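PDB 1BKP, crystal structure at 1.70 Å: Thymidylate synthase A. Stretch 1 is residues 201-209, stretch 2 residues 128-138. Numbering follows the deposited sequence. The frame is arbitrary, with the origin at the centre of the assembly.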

# COMPACT_ATOMS: atom_id res chain seq x y z
N MET A 201 10.79 -18.33 -1.96
CA MET A 201 12.25 -18.24 -2.15
C MET A 201 12.95 -17.60 -0.96
O MET A 201 13.98 -18.12 -0.45
CB MET A 201 12.57 -17.35 -3.34
CG MET A 201 12.24 -18.12 -4.70
SD MET A 201 12.30 -16.90 -6.06
CE MET A 201 14.04 -16.55 -6.28
N ILE A 202 12.37 -16.49 -0.50
CA ILE A 202 12.99 -15.67 0.55
C ILE A 202 12.88 -16.37 1.89
O ILE A 202 13.82 -16.38 2.64
CB ILE A 202 12.53 -14.09 0.58
CG1 ILE A 202 13.18 -13.33 -0.62
CG2 ILE A 202 13.00 -13.46 1.98
CD1 ILE A 202 12.67 -11.95 -0.86
N ALA A 203 11.77 -17.01 2.16
CA ALA A 203 11.63 -17.72 3.42
C ALA A 203 12.69 -18.88 3.49
O ALA A 203 13.30 -19.12 4.57
CB ALA A 203 10.22 -18.31 3.49
N GLN A 204 12.96 -19.52 2.31
CA GLN A 204 13.87 -20.64 2.29
C GLN A 204 15.28 -20.18 2.64
O GLN A 204 15.91 -20.82 3.44
CB GLN A 204 13.84 -21.35 0.93
CG GLN A 204 14.99 -22.43 0.79
CD GLN A 204 14.75 -23.35 -0.39
OE1 GLN A 204 13.66 -23.87 -0.53
NE2 GLN A 204 15.79 -23.56 -1.25
N VAL A 205 15.71 -19.03 2.12
CA VAL A 205 17.05 -18.56 2.35
C VAL A 205 17.32 -17.75 3.65
O VAL A 205 18.48 -17.43 3.97
CB VAL A 205 17.57 -17.85 1.15
CG1 VAL A 205 17.58 -18.79 -0.02
CG2 VAL A 205 16.78 -16.56 0.85
N THR A 206 16.25 -17.38 4.36
CA THR A 206 16.38 -16.64 5.59
C THR A 206 16.03 -17.56 6.76
O THR A 206 16.09 -17.17 7.92
CB THR A 206 15.52 -15.42 5.60
OG1 THR A 206 14.12 -15.77 5.38
CG2 THR A 206 16.04 -14.43 4.57
N GLY A 207 15.59 -18.75 6.44
CA GLY A 207 15.28 -19.72 7.45
C GLY A 207 13.97 -19.63 8.17
O GLY A 207 13.89 -19.99 9.37
N TYR A 208 12.93 -19.09 7.54
CA TYR A 208 11.65 -19.03 8.24
C TYR A 208 10.68 -19.91 7.58
O TYR A 208 10.92 -20.41 6.46
CB TYR A 208 11.06 -17.58 8.21
CG TYR A 208 11.87 -16.59 8.94
CD1 TYR A 208 11.98 -16.66 10.35
CD2 TYR A 208 12.59 -15.58 8.25
CE1 TYR A 208 12.78 -15.74 11.06
CE2 TYR A 208 13.39 -14.69 8.92
CZ TYR A 208 13.48 -14.77 10.34
OH TYR A 208 14.24 -13.85 11.05
N GLU A 209 9.65 -20.23 8.31
CA GLU A 209 8.53 -21.00 7.80
C GLU A 209 7.64 -19.97 7.05
O GLU A 209 7.76 -18.78 7.30
CB GLU A 209 7.70 -21.53 8.97
CG GLU A 209 8.26 -22.83 9.55
CD GLU A 209 7.16 -23.71 10.16
OE1 GLU A 209 6.16 -23.16 10.71
OE2 GLU A 209 7.29 -24.95 10.07
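Stretch 2 (128-138) YLLHQLKNNPS

Stretch 2 is the C-terminal part of a helix, residues 128-135, followed by a short non-helical tail that begins at Asn136, where phi/psi of -138/63° leave the helical region. It packs on the helix that contains residues 201-206. The two axes approach to 10.5 Å and cross at -56°, with their N-to-C directions 56° apart. The contact buries 367 Å² over both sides. The backbones come nearest at Thr206 and Lys134, whose CA atoms are 6.0 Å apart.

The apolar part of the contact is built around Ile202, which points toward stretch 2 with chi1 m and chi2 t. This extended conformer carries CD1 to 4.2 Å from Leu129 CD2, while the other branch places CG2 3.5 Å from Leu133 CD1 and 3.9 Å from Leu130 CD2. Three leucines of the facing helix thus meet one isoleucine, and they do so by different routes. The CA-to-CB bond of Leu133 points toward stretch 1, and the m,t rotamer sets CD1 against Ile202 CG2. Leu130 leaves its helix sideways, yet the same m,t rotamer brings the end of its side chain closer, so that its CD2 also lies 4.0 Å from Thr206 CG2 and 4.3 Å from Val205 CG2. Leu129, likewise sideways at CB, has the t,p rotamer, and its end also comes nearer to stretch 1.

Thr206 divides its side chain between two environments. With chi1 at 57° (p), OG1 turns back along its own helix and donates a hydrogen bond to Ile202 O at 2.8 Å. The hydroxyl is thereby satisfied within the helix, and the methyl group is left to face stretch 2, where CG2 lies 4.0 Å from Lys134 CG as well as against Leu130. Lys134 starts sideways and lends the aliphatic part of its side chain to this contact; its m,t,m,t conformation carries the chain on past this contact.

Beyond Thr206 the chain turns at Gly207, whose phi/psi of 80/28° would jam a CB against the preceding carbonyl oxygen. The turn is followed by a backbone hydrogen bond from Tyr208 N to Ala203 O (3.0 Å), and Tyr208 then points toward stretch 2. Its chi1 of -65° (m) and chi2 of -68° bring the phenol across to the end of the facing helix, where OH donates a short hydrogen bond of 2.6 Å to Leu133 O. Leu133 O receives no backbone N-H from stretch 2; the residue four places on, Pro137, has none to give, and the tyrosine hydroxyl supplies the donor. The oxygen lies at the ring edge, near the ring plane, as suits a phenolic donor. The same OH is 3.8 Å from Pro137 CB, so the proline touches the tip of the tyrosine, while Tyr208 CE2 reaches Leu133 CB at 4.5 Å.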

# COMPACT_ATOMS: atom_id res chain seq x y z
N TYR A 128 19.43 -5.30 1.52
CA TYR A 128 19.15 -4.68 2.77
C TYR A 128 17.99 -5.49 3.42
O TYR A 128 18.03 -5.89 4.60
CB TYR A 128 18.70 -3.23 2.56
CG TYR A 128 18.50 -2.55 3.90
CD1 TYR A 128 19.59 -2.04 4.61
CD2 TYR A 128 17.23 -2.45 4.46
CE1 TYR A 128 19.42 -1.44 5.84
CE2 TYR A 128 17.05 -1.86 5.68
CZ TYR A 128 18.14 -1.34 6.34
OH TYR A 128 17.86 -0.59 7.44
N LEU A 129 16.96 -5.80 2.62
CA LEU A 129 15.83 -6.58 3.15
C LEU A 129 16.30 -7.95 3.65
O LEU A 129 15.92 -8.38 4.77
CB LEU A 129 14.80 -6.84 1.99
CG LEU A 129 13.62 -7.83 2.36
CD1 LEU A 129 12.73 -7.21 3.46
CD2 LEU A 129 12.75 -8.27 1.12
N LEU A 130 17.14 -8.65 2.87
CA LEU A 130 17.56 -10.02 3.28
C LEU A 130 18.29 -9.99 4.65
O LEU A 130 17.94 -10.77 5.59
CB LEU A 130 18.48 -10.62 2.21
CG LEU A 130 17.70 -11.13 0.98
CD1 LEU A 130 18.70 -11.57 0.01
CD2 LEU A 130 16.68 -12.31 1.23
N HIS A 131 19.14 -8.97 4.81
CA HIS A 131 19.89 -8.78 6.03
C HIS A 131 18.95 -8.50 7.20
O HIS A 131 19.06 -9.08 8.26
CB HIS A 131 20.90 -7.66 5.87
CG HIS A 131 21.65 -7.34 7.16
ND1 HIS A 131 21.11 -6.57 8.16
CD2 HIS A 131 22.84 -7.77 7.62
CE1 HIS A 131 21.93 -6.55 9.20
NE2 HIS A 131 22.99 -7.27 8.90
N GLN A 132 18.00 -7.58 6.99
CA GLN A 132 17.05 -7.17 8.04
C GLN A 132 16.05 -8.24 8.49
O GLN A 132 15.74 -8.36 9.70
CB GLN A 132 16.30 -5.91 7.60
CG GLN A 132 17.24 -4.64 7.55
CD GLN A 132 17.83 -4.30 8.96
OE1 GLN A 132 18.96 -4.63 9.27
NE2 GLN A 132 17.04 -3.68 9.80
N LEU A 133 15.60 -9.07 7.55
CA LEU A 133 14.71 -10.15 7.93
C LEU A 133 15.45 -11.13 8.89
O LEU A 133 14.85 -11.69 9.82
CB LEU A 133 14.27 -10.93 6.67
CG LEU A 133 13.25 -10.18 5.77
CD1 LEU A 133 12.97 -10.99 4.49
CD2 LEU A 133 11.93 -9.95 6.64
N LYS A 134 16.74 -11.34 8.66
CA LYS A 134 17.49 -12.24 9.56
C LYS A 134 17.95 -11.57 10.85
O LYS A 134 17.98 -12.23 11.87
CB LYS A 134 18.78 -12.77 8.86
CG LYS A 134 18.46 -13.66 7.63
CD LYS A 134 19.71 -14.24 6.97
CE LYS A 134 20.45 -13.12 6.22
NZ LYS A 134 21.49 -13.69 5.31
N ASN A 135 18.36 -10.32 10.78
CA ASN A 135 18.99 -9.62 11.92
C ASN A 135 18.11 -8.64 12.70
O ASN A 135 18.41 -8.36 13.85
CB ASN A 135 20.24 -8.87 11.40
CG ASN A 135 21.29 -9.83 10.87
OD1 ASN A 135 21.45 -10.08 9.65
ND2 ASN A 135 21.85 -10.51 11.77
N ASN A 136 17.03 -8.19 12.09
CA ASN A 136 16.12 -7.28 12.81
C ASN A 136 14.75 -7.79 12.43
O ASN A 136 13.93 -7.05 11.84
CB ASN A 136 16.37 -5.83 12.30
CG ASN A 136 15.63 -4.79 13.08
OD1 ASN A 136 15.48 -3.67 12.60
ND2 ASN A 136 15.13 -5.14 14.24
N PRO A 137 14.44 -9.05 12.82
CA PRO A 137 13.12 -9.61 12.43
C PRO A 137 11.89 -8.84 12.79
O PRO A 137 10.95 -8.81 12.03
CB PRO A 137 13.07 -10.95 13.14
CG PRO A 137 14.18 -10.86 14.24
CD PRO A 137 15.21 -9.96 13.73
N SER A 138 11.89 -8.21 13.97
CA SER A 138 10.70 -7.56 14.46
C SER A 138 10.44 -6.18 13.82
O SER A 138 9.44 -5.54 14.11
CB SER A 138 10.83 -7.39 16.01
OG SER A 138 11.85 -6.40 16.24